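Local coordinates for flagellar hook-associated protein (Burkholderia pseudomallei, PDB 4UT1), which probably serves as a structural component of the bacterial flagellum, forming part of the junction at the flagellar hook, at residues Y371-D376 against L410-T415; S389-A394 against M403-L408. All blocks are in the same frame, centred on the assembly; numbering follows the deposited sequence.

Contact 1 of 2, residues Y371-D376 against L410-T415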
ATOM      1  N   TYR A 371      -1.076  -4.081   8.780  1.00 11.83           N
ATOM      2  CA  TYR A 371      -0.984  -3.776  10.211  1.00 14.99           C
ATOM      3  C   TYR A 371      -1.994  -4.510  11.069  1.00 15.03           C
ATOM      4  O   TYR A 371      -3.007  -5.009  10.587  1.00 11.63           O
ATOM      5  CB  TYR A 371      -1.134  -2.261  10.443  1.00 12.86           C
ATOM      6  CG  TYR A 371      -0.271  -1.479   9.498  1.00 13.80           C
ATOM      7  CD1 TYR A 371       1.062  -1.215   9.791  1.00 14.46           C
ATOM      8  CD2 TYR A 371      -0.769  -1.063   8.270  1.00 14.27           C
ATOM      9  CE1 TYR A 371       1.871  -0.535   8.884  1.00 16.01           C
ATOM     10  CE2 TYR A 371       0.027  -0.382   7.363  1.00 14.37           C
ATOM     11  CZ  TYR A 371       1.345  -0.124   7.671  1.00 15.41           C
ATOM     12  OH  TYR A 371       2.124   0.550   6.753  1.00 14.55           O
ATOM     13  N   ALA A 372      -1.714  -4.554  12.370  1.00 14.54           N
ATOM     14  CA  ALA A 372      -2.732  -4.938  13.330  1.00 12.79           C
ATOM     15  C   ALA A 372      -2.819  -3.804  14.346  1.00 12.53           C
ATOM     16  O   ALA A 372      -1.787  -3.318  14.796  1.00 13.46           O
ATOM     17  CB  ALA A 372      -2.393  -6.264  14.004  1.00 15.90           C
ATOM     18  N   LEU A 373      -4.042  -3.362  14.637  1.00 10.24           N
ATOM     19  CA  LEU A 373      -4.305  -2.447  15.756  1.00 13.14           C
ATOM     20  C   LEU A 373      -4.812  -3.242  16.956  1.00 14.26           C
ATOM     21  O   LEU A 373      -5.872  -3.887  16.895  1.00 13.30           O
ATOM     22  CB  LEU A 373      -5.333  -1.385  15.382  1.00 15.55           C
ATOM     23  CG  LEU A 373      -5.491  -0.313  16.469  1.00 13.75           C
ATOM     24  CD1 LEU A 373      -4.421   0.725  16.290  1.00 14.91           C
ATOM     25  CD2 LEU A 373      -6.874   0.290  16.395  1.00 18.27           C
ATOM     26  N   SER A 374      -4.061  -3.192  18.051  1.00 17.70           N
ATOM     27  CA  SER A 374      -4.402  -3.991  19.221  1.00 13.17           C
ATOM     28  C   SER A 374      -4.635  -3.079  20.409  1.00 12.82           C
ATOM     29  O   SER A 374      -4.094  -1.981  20.470  1.00 13.37           O
ATOM     30  CB  SER A 374      -3.303  -5.009  19.532  1.00 13.96           C
ATOM     31  OG  SER A 374      -2.053  -4.365  19.716  1.00 18.70           O
ATOM     32  N   TYR A 375      -5.441  -3.549  21.349  1.00 14.53           N
ATOM     33  CA  TYR A 375      -5.781  -2.740  22.511  1.00 14.59           C
ATOM     34  C   TYR A 375      -5.498  -3.561  23.749  1.00 15.36           C
ATOM     35  O   TYR A 375      -5.938  -4.688  23.826  1.00 17.25           O
ATOM     36  CB  TYR A 375      -7.250  -2.313  22.452  1.00 12.44           C
ATOM     37  CG  TYR A 375      -7.665  -1.424  23.597  1.00 16.55           C
ATOM     38  CD1 TYR A 375      -7.244  -0.108  23.660  1.00 16.83           C
ATOM     39  CD2 TYR A 375      -8.472  -1.908  24.621  1.00 16.06           C
ATOM     40  CE1 TYR A 375      -7.616   0.714  24.715  1.00 17.01           C
ATOM     41  CE2 TYR A 375      -8.855  -1.087  25.686  1.00 17.59           C
ATOM     42  CZ  TYR A 375      -8.421   0.219  25.722  1.00 20.38           C
ATOM     43  OH  TYR A 375      -8.789   1.040  26.766  1.00 18.27           O
ATOM     44  N   ASP A 376      -4.764  -3.009  24.714  1.00 18.46           N
ATOM     45  CA  ASP A 376      -4.388  -3.788  25.892  1.00 19.00           C
ATOM     46  C   ASP A 376      -5.114  -3.316  27.165  1.00 18.16           C
ATOM     47  O   ASP A 376      -4.732  -3.687  28.269  1.00 17.94           O
ATOM     48  CB  ASP A 376      -2.860  -3.751  26.086  1.00 17.57           C
ATOM     49  CG  ASP A 376      -2.344  -2.384  26.536  1.00 23.75           C
ATOM     50  OD1 ASP A 376      -3.134  -1.428  26.663  1.00 19.14           O
ATOM     51  OD2 ASP A 376      -1.119  -2.265  26.748  1.00 25.29           O
ATOM     52  N   LEU A 410      -7.634   6.183  12.407  1.00 15.58           N
ATOM     53  CA  LEU A 410      -8.297   4.981  12.897  1.00 18.65           C
ATOM     54  C   LEU A 410      -9.476   5.358  13.782  1.00 20.25           C
ATOM     55  O   LEU A 410      -9.321   6.081  14.775  1.00 21.17           O
ATOM     56  CB  LEU A 410      -7.301   4.097  13.647  1.00 15.80           C
ATOM     57  CG  LEU A 410      -6.093   3.629  12.833  1.00 20.05           C
ATOM     58  CD1 LEU A 410      -4.792   4.120  13.442  1.00 21.99           C
ATOM     59  CD2 LEU A 410      -6.096   2.106  12.711  1.00 19.53           C
ATOM     60  N   SER A 411     -10.656   4.883  13.406  1.00 17.78           N
ATOM     61  CA  SER A 411     -11.868   5.213  14.135  1.00 22.45           C
ATOM     62  C   SER A 411     -12.633   3.977  14.596  1.00 21.60           C
ATOM     63  O   SER A 411     -12.992   3.119  13.796  1.00 19.85           O
ATOM     64  CB  SER A 411     -12.755   6.101  13.269  1.00 20.53           C
ATOM     65  OG  SER A 411     -12.102   7.337  13.085  1.00 22.10           O
ATOM     66  N   LEU A 412     -12.882   3.905  15.899  1.00 20.85           N
ATOM     67  CA  LEU A 412     -13.581   2.778  16.499  1.00 18.72           C
ATOM     68  C   LEU A 412     -14.971   3.180  16.968  1.00 19.45           C
ATOM     69  O   LEU A 412     -15.182   4.310  17.382  1.00 21.30           O
ATOM     70  CB  LEU A 412     -12.773   2.219  17.663  1.00 21.58           C
ATOM     71  CG  LEU A 412     -11.430   1.610  17.254  1.00 22.14           C
ATOM     72  CD1 LEU A 412     -10.316   2.181  18.106  1.00 26.46           C
ATOM     73  CD2 LEU A 412     -11.476   0.085  17.362  1.00 15.75           C
ATOM     74  N   SER A 413     -15.919   2.255  16.898  1.00 21.58           N
ATOM     75  CA  SER A 413     -17.291   2.543  17.314  1.00 27.44           C
ATOM     76  C   SER A 413     -17.417   2.578  18.841  1.00 24.84           C
ATOM     77  O   SER A 413     -18.370   3.126  19.390  1.00 29.07           O
ATOM     78  CB  SER A 413     -18.246   1.508  16.733  1.00 26.44           C
ATOM     79  OG  SER A 413     -17.967   0.230  17.264  1.00 25.40           O
ATOM     80  N   SER A 414     -16.446   1.972  19.512  1.00 26.71           N
ATOM     81  CA  SER A 414     -16.339   2.007  20.964  1.00 26.14           C
ATOM     82  C   SER A 414     -14.957   1.502  21.344  1.00 24.37           C
ATOM     83  O   SER A 414     -14.184   1.079  20.478  1.00 21.91           O
ATOM     84  CB  SER A 414     -17.435   1.167  21.629  1.00 23.82           C
ATOM     85  OG  SER A 414     -17.382  -0.193  21.219  1.00 29.43           O
ATOM     86  N   THR A 415     -14.640   1.564  22.631  1.00 23.30           N
ATOM     87  CA  THR A 415     -13.390   1.018  23.144  1.00 19.33           C
ATOM     88  C   THR A 415     -13.477  -0.511  23.169  1.00 21.61           C
ATOM     89  O   THR A 415     -14.442  -1.071  23.694  1.00 20.83           O
ATOM     90  CB  THR A 415     -13.085   1.562  24.555  1.00 21.41           C
ATOM     91  OG1 THR A 415     -13.147   2.995  24.531  1.00 18.97           O
ATOM     92  CG2 THR A 415     -11.703   1.126  25.027  1.00 20.17           C
TER
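The methyl CG2 of Thr415 meets the hydroxyl end of the Tyr375 ring at an oblique angle, 3.4 Å from Tyr375 OH and 3.5 Å from Tyr375 CZ. Of the two ring carbons on the way back from that end, Tyr375 CE2 lies nearer this methyl (3.7 Å) than Tyr375 CE1 does. With chi1 at -178° the ring swings away from its own backbone N and extends across the gap between the two backbones. The Tyr380 ring also meets the Tyr375 ring, the planes inclined at about 45°, and Pro416 touches the Tyr375 side chain as well. Further inside, the contact becomes purely aliphatic. Strands 371-375 and 408-412 are the middle strands of two antiparallel sheets, which face each other as a beta sandwich in this D2-like domain. Leu373 and Leu410 come in from opposite sheets and pass side by side. The fork of Leu373 straddles a single methyl, with both CD1 and CD2 of Leu373 at 4.2 Å from Leu410 CD2. Leu373 CD2 also reaches Leu412 CD1, at 4.3 Å, and so fits against both Leu410 and Leu412, whose other neighbours include Met403 and Leu356.

Contact 2 of 2, residues S389-A394 against M403-L408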
ATOM      1  N   SER A 389       7.238  -5.225  14.036  1.00 27.90           N
ATOM      2  CA  SER A 389       7.662  -4.012  14.735  1.00 25.65           C
ATOM      3  C   SER A 389       6.508  -3.058  15.010  1.00 25.44           C
ATOM      4  O   SER A 389       5.640  -2.843  14.171  1.00 22.49           O
ATOM      5  CB  SER A 389       8.747  -3.289  13.941  1.00 33.98           C
ATOM      6  OG  SER A 389       9.935  -4.062  13.915  1.00 39.19           O
ATOM      7  N   VAL A 390       6.505  -2.482  16.202  1.00 24.36           N
ATOM      8  CA  VAL A 390       5.523  -1.463  16.545  1.00 20.95           C
ATOM      9  C   VAL A 390       5.748  -0.204  15.697  1.00 22.61           C
ATOM     10  O   VAL A 390       6.864   0.308  15.612  1.00 25.81           O
ATOM     11  CB  VAL A 390       5.595  -1.127  18.057  1.00 18.49           C
ATOM     12  CG1 VAL A 390       4.796   0.139  18.386  1.00 23.32           C
ATOM     13  CG2 VAL A 390       5.117  -2.304  18.885  1.00 18.29           C
ATOM     14  N   VAL A 391       4.697   0.293  15.050  1.00 18.55           N
ATOM     15  CA  VAL A 391       4.829   1.522  14.278  1.00 20.06           C
ATOM     16  C   VAL A 391       4.435   2.743  15.100  1.00 20.07           C
ATOM     17  O   VAL A 391       4.907   3.842  14.838  1.00 23.45           O
ATOM     18  CB  VAL A 391       3.971   1.519  13.011  1.00 22.53           C
ATOM     19  CG1 VAL A 391       4.032   0.171  12.331  1.00 20.40           C
ATOM     20  CG2 VAL A 391       2.548   1.890  13.354  1.00 27.59           C
ATOM     21  N   GLY A 392       3.548   2.552  16.067  1.00 20.03           N
ATOM     22  CA  GLY A 392       3.128   3.652  16.922  1.00 24.29           C
ATOM     23  C   GLY A 392       2.046   3.258  17.902  1.00 18.16           C
ATOM     24  O   GLY A 392       1.444   2.188  17.772  1.00 21.35           O
ATOM     25  N   THR A 393       1.812   4.105  18.902  1.00 21.56           N
ATOM     26  CA  THR A 393       0.756   3.858  19.882  1.00 20.50           C
ATOM     27  C   THR A 393      -0.144   5.080  20.006  1.00 24.72           C
ATOM     28  O   THR A 393       0.217   6.171  19.560  1.00 20.38           O
ATOM     29  CB  THR A 393       1.314   3.521  21.289  1.00 24.65           C
ATOM     30  OG1 THR A 393       2.213   4.550  21.709  1.00 24.53           O
ATOM     31  CG2 THR A 393       2.040   2.176  21.298  1.00 22.84           C
ATOM     32  N   ALA A 394      -1.311   4.893  20.615  1.00 23.74           N
ATOM     33  CA  ALA A 394      -2.215   6.005  20.894  1.00 21.90           C
ATOM     34  C   ALA A 394      -3.057   5.767  22.137  1.00 17.37           C
ATOM     35  O   ALA A 394      -3.414   4.633  22.458  1.00 17.57           O
ATOM     36  CB  ALA A 394      -3.112   6.271  19.711  1.00 21.29           C
ATOM     37  N   MET A 403      -8.132   8.057  16.475  1.00 17.01           N
ATOM     38  CA  MET A 403      -6.699   8.275  16.634  1.00 17.95           C
ATOM     39  C   MET A 403      -5.975   8.272  15.289  1.00 20.62           C
ATOM     40  O   MET A 403      -6.508   7.807  14.278  1.00 18.42           O
ATOM     41  CB  MET A 403      -6.091   7.215  17.555  1.00 16.92           C
ATOM     42  CG  MET A 403      -5.882   5.859  16.901  1.00 16.84           C
ATOM     43  SD  MET A 403      -5.978   4.513  18.098  1.00 16.77           S
ATOM     44  CE  MET A 403      -7.740   4.450  18.327  1.00 12.06           C
ATOM     45  N   THR A 404      -4.762   8.816  15.285  1.00 19.50           N
ATOM     46  CA  THR A 404      -3.929   8.830  14.098  1.00 18.98           C
ATOM     47  C   THR A 404      -2.573   8.211  14.409  1.00 22.38           C
ATOM     48  O   THR A 404      -1.880   8.645  15.322  1.00 21.50           O
ATOM     49  CB  THR A 404      -3.728  10.265  13.553  1.00 19.45           C
ATOM     50  OG1 THR A 404      -4.996  10.813  13.185  1.00 19.04           O
ATOM     51  CG2 THR A 404      -2.821  10.248  12.325  1.00 22.13           C
ATOM     52  N   ILE A 405      -2.209   7.181  13.652  1.00 15.28           N
ATOM     53  CA  ILE A 405      -0.925   6.516  13.829  1.00 16.29           C
ATOM     54  C   ILE A 405      -0.329   6.177  12.479  1.00 20.10           C
ATOM     55  O   ILE A 405      -1.003   5.578  11.661  1.00 17.82           O
ATOM     56  CB  ILE A 405      -1.062   5.205  14.628  1.00 17.56           C
ATOM     57  CG1 ILE A 405      -1.718   5.463  15.988  1.00 16.20           C
ATOM     58  CG2 ILE A 405       0.295   4.528  14.781  1.00 17.35           C
ATOM     59  CD1 ILE A 405      -2.070   4.188  16.745  1.00 16.37           C
ATOM     60  N   GLY A 406       0.924   6.556  12.257  1.00 22.67           N
ATOM     61  CA  GLY A 406       1.679   6.099  11.099  1.00 25.85           C
ATOM     62  C   GLY A 406       1.056   6.311   9.729  1.00 24.92           C
ATOM     63  O   GLY A 406       1.252   5.497   8.814  1.00 22.25           O
ATOM     64  N   GLY A 407       0.310   7.401   9.576  1.00 21.66           N
ATOM     65  CA  GLY A 407      -0.258   7.754   8.282  1.00 20.97           C
ATOM     66  C   GLY A 407      -1.716   7.365   8.144  1.00 17.04           C
ATOM     67  O   GLY A 407      -2.345   7.625   7.113  1.00 17.69           O
ATOM     68  N   LEU A 408      -2.249   6.730   9.185  1.00 13.10           N
ATOM     69  CA  LEU A 408      -3.623   6.242   9.187  1.00 14.98           C
ATOM     70  C   LEU A 408      -4.513   6.946  10.197  1.00 18.44           C
ATOM     71  O   LEU A 408      -4.100   7.202  11.327  1.00 21.07           O
ATOM     72  CB  LEU A 408      -3.655   4.746   9.492  1.00 15.77           C
ATOM     73  CG  LEU A 408      -2.892   3.843   8.536  1.00 12.32           C
ATOM     74  CD1 LEU A 408      -2.947   2.407   9.054  1.00 13.79           C
ATOM     75  CD2 LEU A 408      -3.501   3.966   7.133  1.00 14.61           C
TER
HETATM   76  O   HOH W   1      -0.396   8.645  18.216  1.00 31.34           O
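A water joins Thr393 and Thr404 through their backbone carbonyls: it donates one hydrogen to Thr393 O, at 2.9 Å, and the other to Thr404 O over a longer 3.3 Å. The bridge thus links the backbones of two facing edge strands. Strands 390-394 and 403-405 run nearly antiparallel, at 160°, but their axes come no nearer than 7.0 Å, so water and side chains bridge a gap too wide for direct backbone pairing. Ile405 fills much of it. With CG1 beside the backbone N (chi1 -56°), its two branches diverge: CG2 of Ile405 lies 3.7 Å from Gly392 CA, where the bare glycine backbone lets it come close, while its CD1 extends to the Ala394 methyl. The same CG2 meets Val391 CG2 at 3.8 Å, the two side chains crossing at about a right angle. Each strand is an outer one of its sheet in the D2-like sandwich, and the contact lies along one margin where the two sheets approach. A classic beta bulge interrupts strand 390-394 at Val391 and Gly392, both opposite Leu382 of strand 380-384. In the other segment, a type I' turn from Ile405 to Leu408 makes a tight hairpin, with Gly406 and Gly407 at its corners, both at positive phi. It is closed by reciprocal backbone bonds, Ile405 N to Leu408 O at 3.0 Å and Leu408 N back to Ile405 O. At the far end CG of Met403 sits between its backbone N and carbonyl carbon (chi1 77°), and SD of Met403 lies 3.7 Å from Ala394 CB; the bend at chi3 directs only CE, which packs on Leu412. The methionine also touches Tyr380 and Leu410.

In the fold
Both contacts join the same two sheets of the D2-like sandwich, but at different depths. Contact 1 lies mostly in the interior, between middle strands, and is held by leucine packing, with an aromatic and a threonine at its more open end. Contact 2 runs between outer strands and is only partly buried; there a mixed apolar set (Val391, Ala394, Met403 and Ile405) is combined with a solvent bridge between backbones. The two meet through the hairpin that pairs strand 402-405 with strand 408-412: Leu410 N probably hydrogen-bonds to Met403 O at 2.7 Å, and Met403 CE packs on Leu412 CD1. On the opposing sheet, Tyr371 touches Val391.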